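Local coordinates for AmbC (Sorangium cellulosum, PDB 5O15), which catalyses both dehydration and cyclisation in ambruticin biosynthesis, as a polyketide synthase domain that probably forms an oxygen heterocycle, at residues A[93-105]-A[114-128]. Numbering follows the deposited sequence.
Sequences ARGAVTLQVTVEA and FAVHSRPDGAHDAPW
The carbonyl oxygen of Gln100 meets three groups of the strand 114-120: His117 N gives it a hydrogen bond of 2.9 Å, Val116 CA offers a weaker C-H contact, and the edge of the His117 imidazole brings CD2 to 3.1 Å from Gln100 O. With CG roughly anti to its own carbonyl carbon (chi1 -36°, short of the staggered value), the ring leans toward strand 96-103, and its far edge reaches Thr102. There NE2 of His117 and OG1 of Thr102, nearly in the imidazole plane, hydrogen-bond at 3.1 Å; since Thr102 is modelled in two conformers, this bond is less certain than the backbone ones. Gln100 N returns a bond to His117 O, and like pairs of backbone bonds join Thr98 with Arg119 and Thr102 with Ala115; the shortest runs from Thr98 N to Arg119 O, 2.8 Å. This antiparallel hairpin belongs to the N-terminal half of a double hotdog fold, and strand 34-41 continues the sheet beyond 96-103, while strand 129-137 flanks 114-120. Leu99, Val101, Phe114 and Val116 turn their side chains to the hotdog helix 61-75; between the strands, CG2 of Val101 and CG2 of Val116 meet at 4.3 Å. Ser118 points to this same side, where its OG hydrogen-bonds to His131. On the face that carries Thr98, Gln100, His117 and Arg119, the Trp128 indole is sandwiched. Gln100 CB makes a CH-pi contact over one face, 4.1 Å from the centroid of the six-membered ring, and the extended side chain carries NE2 to 3.4 Å from Trp128 CZ2, with amide and ring planes 60° apart. CD of Arg119 covers the opposite face, over its centre. The methyl CG2 of Thr98 touches the indole at CH2, 3.6 Å away.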
ATOM      1  N   ALA A  93     -17.185   1.703 -11.771  1.00 29.97           N
ATOM      2  CA  ALA A  93     -16.755   0.858 -12.878  1.00 33.57           C
ATOM      3  C   ALA A  93     -16.223   1.683 -14.041  1.00 34.02           C
ATOM      4  O   ALA A  93     -15.323   1.226 -14.755  1.00 33.46           O
ATOM      5  CB  ALA A  93     -17.901  -0.042 -13.345  1.00 35.74           C
ATOM      6  N   ARG A  94     -16.754   2.890 -14.237  1.00 32.95           N
ATOM      7  CA  ARG A  94     -16.330   3.763 -15.321  1.00 35.81           C
ATOM      8  C   ARG A  94     -16.613   5.205 -14.918  1.00 34.42           C
ATOM      9  O   ARG A  94     -17.556   5.831 -15.409  1.00 36.93           O
ATOM     10  CB  ARG A  94     -17.052   3.391 -16.625  1.00 41.17           C
ATOM     11  CG  ARG A  94     -16.680   4.275 -17.817  1.00 47.60           C
ATOM     12  CD  ARG A  94     -17.201   3.726 -19.139  1.00 52.45           C
ATOM     13  NE  ARG A  94     -16.629   2.415 -19.438  1.00 56.18           N
ATOM     14  CZ  ARG A  94     -15.464   2.215 -20.053  1.00 58.70           C
ATOM     15  NH1 ARG A  94     -14.716   3.243 -20.444  1.00 58.16           N
ATOM     16  NH2 ARG A  94     -15.043   0.977 -20.270  1.00 60.80           N
ATOM     17  N   GLY A  95     -15.813   5.727 -14.007  1.00 30.25           N
ATOM     18  CA  GLY A  95     -16.043   7.064 -13.507  1.00 29.76           C
ATOM     19  C   GLY A  95     -14.831   7.544 -12.762  1.00 27.54           C
ATOM     20  O   GLY A  95     -13.723   7.059 -12.961  1.00 27.39           O
ATOM     21  N   ALA A  96     -15.050   8.527 -11.897  1.00 25.74           N
ATOM     22  CA  ALA A  96     -13.938   9.134 -11.179  1.00 23.66           C
ATOM     23  C   ALA A  96     -14.384   9.579  -9.801  1.00 23.53           C
ATOM     24  O   ALA A  96     -15.571   9.817  -9.555  1.00 26.08           O
ATOM     25  CB  ALA A  96     -13.367  10.319 -11.957  1.00 25.09           C
ATOM     26  N   VAL A  97     -13.416   9.654  -8.901  1.00 21.35           N
ATOM     27  CA  VAL A  97     -13.622  10.251  -7.595  1.00 21.22           C
ATOM     28  C   VAL A  97     -12.674  11.430  -7.462  1.00 19.58           C
ATOM     29  O   VAL A  97     -11.563  11.444  -8.001  1.00 21.43           O
ATOM     30  CB  VAL A  97     -13.439   9.267  -6.418  1.00 24.44           C
ATOM     31  CG1 VAL A  97     -14.426   8.122  -6.508  1.00 27.91           C
ATOM     32  CG2 VAL A  97     -12.037   8.751  -6.399  1.00 23.61           C
ATOM     33  N   THR A  98     -13.126  12.426  -6.737  1.00 19.69           N
ATOM     34  CA  THR A  98     -12.284  13.535  -6.360  1.00 19.59           C
ATOM     35  C   THR A  98     -11.603  13.168  -5.049  1.00 17.10           C
ATOM     36  O   THR A  98     -12.210  12.541  -4.174  1.00 18.18           O
ATOM     37  CB  THR A  98     -13.134  14.806  -6.184  1.00 23.81           C
ATOM     38  OG1 THR A  98     -13.824  15.083  -7.402  1.00 29.51           O
ATOM     39  CG2 THR A  98     -12.279  15.998  -5.906  1.00 24.76           C
ATOM     40  N   LEU A  99     -10.350  13.572  -4.917  1.00 15.92           N
ATOM     41  CA  LEU A  99      -9.545  13.290  -3.743  1.00 14.65           C
ATOM     42  C   LEU A  99      -9.178  14.580  -3.030  1.00 14.24           C
ATOM     43  O   LEU A  99      -9.029  15.645  -3.649  1.00 15.22           O
ATOM     44  CB  LEU A  99      -8.232  12.630  -4.163  1.00 15.27           C
ATOM     45  CG  LEU A  99      -8.343  11.307  -4.916  1.00 16.31           C
ATOM     46  CD1 LEU A  99      -6.952  10.817  -5.310  1.00 18.18           C
ATOM     47  CD2 LEU A  99      -9.005  10.306  -4.030  1.00 18.24           C
ATOM     48  N   GLN A 100      -8.956  14.456  -1.721  1.00 13.43           N
ATOM     49  CA  GLN A 100      -8.401  15.572  -0.965  1.00 12.53           C
ATOM     50  C   GLN A 100      -7.499  15.005   0.111  1.00 12.96           C
ATOM     51  O   GLN A 100      -7.887  14.070   0.815  1.00 15.07           O
ATOM     52  CB  GLN A 100      -9.489  16.436  -0.339  1.00 12.79           C
ATOM     53  CG  GLN A 100      -8.951  17.754   0.182  1.00 13.46           C
ATOM     54  CD  GLN A 100     -10.026  18.674   0.676  1.00 13.66           C
ATOM     55  OE1 GLN A 100     -10.035  19.063   1.848  1.00 14.71           O
ATOM     56  NE2 GLN A 100     -10.919  19.056  -0.214  1.00 14.56           N
ATOM     57  N   VAL A 101      -6.308  15.564   0.242  1.00 12.15           N
ATOM     58  CA  VAL A 101      -5.438  15.259   1.360  1.00 12.44           C
ATOM     59  C   VAL A 101      -5.290  16.535   2.165  1.00 12.28           C
ATOM     60  O   VAL A 101      -4.860  17.562   1.637  1.00 13.89           O
ATOM     61  CB  VAL A 101      -4.069  14.741   0.925  1.00 13.74           C
ATOM     62  CG1 VAL A 101      -3.298  14.359   2.138  1.00 15.39           C
ATOM     63  CG2 VAL A 101      -4.229  13.514  -0.034  1.00 15.22           C
ATOM     64  N   THR A 102      -5.662  16.467   3.431  0.84 12.74           N
ATOM     65  CA  THR A 102      -5.534  17.598   4.350  0.84 13.72           C
ATOM     66  C   THR A 102      -4.291  17.362   5.194  0.84 12.56           C
ATOM     67  O   THR A 102      -4.040  16.251   5.667  0.84 14.08           O
ATOM     68  CB  THR A 102      -6.827  17.785   5.189  0.84 17.56           C
ATOM     69  OG1 THR A 102      -7.160  16.621   5.911  0.84 22.98           O
ATOM     70  CG2 THR A 102      -7.997  18.100   4.334  0.84 17.76           C
ATOM     71  N   VAL A 103      -3.498  18.422   5.399  1.00 12.76           N
ATOM     72  CA  VAL A 103      -2.307  18.338   6.221  1.00 12.34           C
ATOM     73  C   VAL A 103      -2.376  19.458   7.244  1.00 12.99           C
ATOM     74  O   VAL A 103      -2.573  20.632   6.874  1.00 13.70           O
ATOM     75  CB  VAL A 103      -1.010  18.425   5.393  1.00 13.31           C
ATOM     76  CG1 VAL A 103       0.206  18.172   6.304  1.00 15.63           C
ATOM     77  CG2 VAL A 103      -1.001  17.393   4.249  1.00 13.82           C
ATOM     78  N   GLU A 104      -2.132  19.117   8.498  1.00 12.51           N
ATOM     79  CA  GLU A 104      -2.269  20.016   9.629  1.00 13.10           C
ATOM     80  C   GLU A 104      -0.917  20.624   9.973  1.00 14.19           C
ATOM     81  O   GLU A 104       0.114  20.408   9.332  1.00 14.35           O
ATOM     82  CB  GLU A 104      -2.850  19.248  10.816  1.00 16.67           C
ATOM     83  CG  GLU A 104      -4.185  18.561  10.560  1.00 20.84           C
ATOM     84  CD  GLU A 104      -5.212  19.511  10.006  1.00 27.78           C
ATOM     85  OE1 GLU A 104      -5.350  20.606  10.575  1.00 30.77           O
ATOM     86  OE2 GLU A 104      -5.880  19.191   8.994  1.00 31.63           O
ATOM     87  N   ALA A 105      -0.949  21.462  11.017  1.00 14.35           N
ATOM     88  CA  ALA A 105       0.230  22.242  11.398  1.00 14.42           C
ATOM     89  C   ALA A 105       1.372  21.387  11.947  1.00 15.58           C
ATOM     90  O   ALA A 105       1.160  20.370  12.601  1.00 15.56           O
ATOM     91  CB  ALA A 105      -0.149  23.272  12.466  1.00 16.50           C
ATOM     92  N   PHE A 114      -2.538  14.311   9.206  1.00 12.05           N
ATOM     93  CA  PHE A 114      -3.085  14.376   7.861  1.00 12.16           C
ATOM     94  C   PHE A 114      -4.322  13.496   7.780  1.00 11.84           C
ATOM     95  O   PHE A 114      -4.535  12.626   8.621  1.00 12.23           O
ATOM     96  CB  PHE A 114      -2.055  13.954   6.793  1.00 12.60           C
ATOM     97  CG  PHE A 114      -1.805  12.480   6.766  1.00 12.58           C
ATOM     98  CD1 PHE A 114      -0.843  11.903   7.554  1.00 13.29           C
ATOM     99  CD2 PHE A 114      -2.589  11.666   5.957  1.00 14.47           C
ATOM    100  CE1 PHE A 114      -0.641  10.539   7.545  1.00 15.15           C
ATOM    101  CE2 PHE A 114      -2.377  10.253   5.921  1.00 16.26           C
ATOM    102  CZ  PHE A 114      -1.437   9.728   6.728  1.00 16.03           C
ATOM    103  N   ALA A 115      -5.103  13.689   6.733  1.00 11.62           N
ATOM    104  CA  ALA A 115      -6.230  12.814   6.424  1.00 12.87           C
ATOM    105  C   ALA A 115      -6.376  12.722   4.911  1.00 12.21           C
ATOM    106  O   ALA A 115      -5.988  13.641   4.194  1.00 13.05           O
ATOM    107  CB  ALA A 115      -7.548  13.274   7.053  1.00 14.73           C
ATOM    108  N   VAL A 116      -6.933  11.607   4.430  1.00 12.57           N
ATOM    109  CA  VAL A 116      -7.208  11.385   3.013  1.00 13.66           C
ATOM    110  C   VAL A 116      -8.699  11.155   2.864  1.00 14.38           C
ATOM    111  O   VAL A 116      -9.262  10.307   3.561  1.00 14.69           O
ATOM    112  CB  VAL A 116      -6.442  10.156   2.495  1.00 14.56           C
ATOM    113  CG1 VAL A 116      -6.729   9.943   1.026  1.00 17.52           C
ATOM    114  CG2 VAL A 116      -4.965  10.318   2.780  1.00 16.29           C
ATOM    115  N   HIS A 117      -9.324  11.859   1.909  1.00 15.34           N
ATOM    116  CA  HIS A 117     -10.768  11.839   1.710  1.00 15.03           C
ATOM    117  C   HIS A 117     -11.084  11.705   0.236  1.00 14.87           C
ATOM    118  O   HIS A 117     -10.270  12.065  -0.614  1.00 15.06           O
ATOM    119  CB  HIS A 117     -11.339  13.181   2.125  1.00 16.38           C
ATOM    120  CG  HIS A 117     -10.640  13.774   3.284  1.00 21.07           C
ATOM    121  ND1 HIS A 117     -11.156  13.618   4.528  1.00 17.79           N
ATOM    122  CD2 HIS A 117      -9.479  14.464   3.426  1.00 22.59           C
ATOM    123  CE1 HIS A 117     -10.420  14.273   5.405  1.00 24.22           C
ATOM    124  NE2 HIS A 117      -9.378  14.783   4.761  1.00 24.85           N
ATOM    125  N   SER A 118     -12.304  11.261  -0.058  1.00 14.93           N
ATOM    126  CA  SER A 118     -12.768  11.273  -1.432  1.00 15.02           C
ATOM    127  C   SER A 118     -14.241  11.606  -1.479  1.00 16.28           C
ATOM    128  O   SER A 118     -14.949  11.517  -0.481  1.00 17.60           O
ATOM    129  CB  SER A 118     -12.503   9.943  -2.137  1.00 17.93           C
ATOM    130  OG  SER A 118     -13.509   9.021  -1.844  1.00 20.43           O
ATOM    131  N   ARG A 119     -14.686  11.979  -2.668  1.00 16.63           N
ATOM    132  CA  ARG A 119     -16.104  12.144  -2.930  1.00 20.08           C
ATOM    133  C   ARG A 119     -16.367  11.805  -4.388  1.00 22.59           C
ATOM    134  O   ARG A 119     -15.479  11.985  -5.226  1.00 22.17           O
ATOM    135  CB  ARG A 119     -16.587  13.566  -2.603  1.00 25.25           C
ATOM    136  CG  ARG A 119     -16.101  14.648  -3.531  1.00 31.61           C
ATOM    137  CD  ARG A 119     -16.693  16.036  -3.179  1.00 38.16           C
ATOM    138  NE  ARG A 119     -16.350  16.977  -4.241  1.00 44.61           N
ATOM    139  CZ  ARG A 119     -16.275  18.296  -4.113  1.00 49.57           C
ATOM    140  NH1 ARG A 119     -16.529  18.899  -2.952  1.00 49.06           N
ATOM    141  NH2 ARG A 119     -15.943  19.019  -5.174  1.00 52.24           N
ATOM    142  N   PRO A 120     -17.566  11.320  -4.726  1.00 27.13           N
ATOM    143  CA  PRO A 120     -17.854  11.012  -6.131  1.00 31.43           C
ATOM    144  C   PRO A 120     -17.668  12.240  -7.011  1.00 36.15           C
ATOM    145  O   PRO A 120     -18.027  13.357  -6.637  1.00 36.34           O
ATOM    146  CB  PRO A 120     -19.318  10.550  -6.111  1.00 33.09           C
ATOM    147  CG  PRO A 120     -19.578  10.116  -4.716  1.00 31.50           C
ATOM    148  CD  PRO A 120     -18.685  10.962  -3.837  1.00 28.61           C
ATOM    149  N   ASP A 121     -17.094  12.020  -8.190  1.00 40.32           N
ATOM    150  CA  ASP A 121     -16.737  13.119  -9.074  1.00 49.04           C
ATOM    151  C   ASP A 121     -17.995  13.676  -9.725  1.00 55.36           C
ATOM    152  O   ASP A 121     -18.851  12.918 -10.189  1.00 55.69           O
ATOM    153  CB  ASP A 121     -15.763  12.604 -10.136  1.00 51.90           C
ATOM    154  CG  ASP A 121     -15.294  13.682 -11.086  1.00 54.84           C
ATOM    155  OD1 ASP A 121     -14.657  14.654 -10.628  1.00 56.78           O
ATOM    156  OD2 ASP A 121     -15.542  13.534 -12.301  1.00 54.92           O
ATOM    157  N   GLY A 122     -18.115  15.001  -9.736  1.00 60.59           N
ATOM    158  CA  GLY A 122     -19.267  15.659 -10.321  1.00 65.40           C
ATOM    159  C   GLY A 122     -20.217  16.225  -9.284  1.00 69.71           C
ATOM    160  O   GLY A 122     -20.749  17.325  -9.460  1.00 71.06           O
ATOM    161  N   ALA A 123     -20.441  15.484  -8.198  1.00 71.88           N
ATOM    162  CA  ALA A 123     -21.339  15.920  -7.128  1.00 73.70           C
ATOM    163  C   ALA A 123     -20.565  16.854  -6.206  1.00 75.57           C
ATOM    164  O   ALA A 123     -19.926  16.431  -5.240  1.00 75.72           O
ATOM    165  CB  ALA A 123     -21.893  14.716  -6.378  1.00 73.25           C
ATOM    166  N   HIS A 124     -20.637  18.153  -6.498  1.00 76.82           N
ATOM    167  CA  HIS A 124     -19.772  19.135  -5.852  1.00 78.14           C
ATOM    168  C   HIS A 124     -20.260  19.575  -4.477  1.00 76.96           C
ATOM    169  O   HIS A 124     -19.610  20.426  -3.856  1.00 77.33           O
ATOM    170  CB  HIS A 124     -19.575  20.349  -6.766  1.00 80.54           C
ATOM    171  CG  HIS A 124     -18.570  20.125  -7.851  1.00 82.61           C
ATOM    172  ND1 HIS A 124     -17.211  20.200  -7.631  1.00 83.50           N
ATOM    173  CD2 HIS A 124     -18.723  19.819  -9.160  1.00 83.70           C
ATOM    174  CE1 HIS A 124     -16.570  19.953  -8.760  1.00 84.00           C
ATOM    175  NE2 HIS A 124     -17.464  19.719  -9.703  1.00 84.13           N
ATOM    176  N   ASP A 125     -21.377  19.037  -3.983  1.00 75.30           N
ATOM    177  CA  ASP A 125     -21.745  19.205  -2.583  1.00 73.65           C
ATOM    178  C   ASP A 125     -22.097  17.875  -1.923  1.00 67.54           C
ATOM    179  O   ASP A 125     -22.651  17.872  -0.818  1.00 67.66           O
ATOM    180  CB  ASP A 125     -22.877  20.228  -2.407  1.00 77.60           C
ATOM    181  CG  ASP A 125     -22.800  20.967  -1.070  1.00 80.83           C
ATOM    182  OD1 ASP A 125     -21.723  21.520  -0.750  1.00 82.18           O
ATOM    183  OD2 ASP A 125     -23.820  21.005  -0.346  1.00 81.50           O
ATOM    184  N   ALA A 126     -21.790  16.750  -2.567  1.00 60.73           N
ATOM    185  CA  ALA A 126     -21.835  15.473  -1.880  1.00 53.92           C
ATOM    186  C   ALA A 126     -20.816  15.494  -0.743  1.00 45.21           C
ATOM    187  O   ALA A 126     -19.796  16.183  -0.828  1.00 42.84           O
ATOM    188  CB  ALA A 126     -21.489  14.338  -2.840  1.00 54.48           C
ATOM    189  N   PRO A 127     -21.064  14.761   0.337  1.00 40.22           N
ATOM    190  CA  PRO A 127     -20.139  14.808   1.469  1.00 35.77           C
ATOM    191  C   PRO A 127     -18.837  14.109   1.138  1.00 28.49           C
ATOM    192  O   PRO A 127     -18.793  13.148   0.368  1.00 28.98           O
ATOM    193  CB  PRO A 127     -20.888  14.059   2.573  1.00 38.20           C
ATOM    194  CG  PRO A 127     -21.761  13.108   1.842  1.00 40.05           C
ATOM    195  CD  PRO A 127     -22.158  13.798   0.558  1.00 41.34           C
ATOM    196  N   TRP A 128     -17.768  14.613   1.738  1.00 23.48           N
ATOM    197  CA  TRP A 128     -16.478  13.949   1.675  1.00 19.10           C
ATOM    198  C   TRP A 128     -16.469  12.763   2.625  1.00 20.04           C
ATOM    199  O   TRP A 128     -17.046  12.816   3.712  1.00 23.38           O
ATOM    200  CB  TRP A 128     -15.398  14.940   2.091  1.00 18.20           C
ATOM    201  CG  TRP A 128     -15.078  15.999   1.115  1.00 17.14           C
ATOM    202  CD1 TRP A 128     -15.478  17.310   1.168  1.00 20.07           C
ATOM    203  CD2 TRP A 128     -14.238  15.886  -0.030  1.00 17.25           C
ATOM    204  NE1 TRP A 128     -14.936  18.008   0.123  1.00 20.44           N
ATOM    205  CE2 TRP A 128     -14.171  17.157  -0.630  1.00 18.14           C
ATOM    206  CE3 TRP A 128     -13.518  14.839  -0.603  1.00 17.16           C
ATOM    207  CZ2 TRP A 128     -13.424  17.400  -1.781  1.00 18.42           C
ATOM    208  CZ3 TRP A 128     -12.768  15.102  -1.726  1.00 18.19           C
ATOM    209  CH2 TRP A 128     -12.750  16.342  -2.327  1.00 19.46           C
TER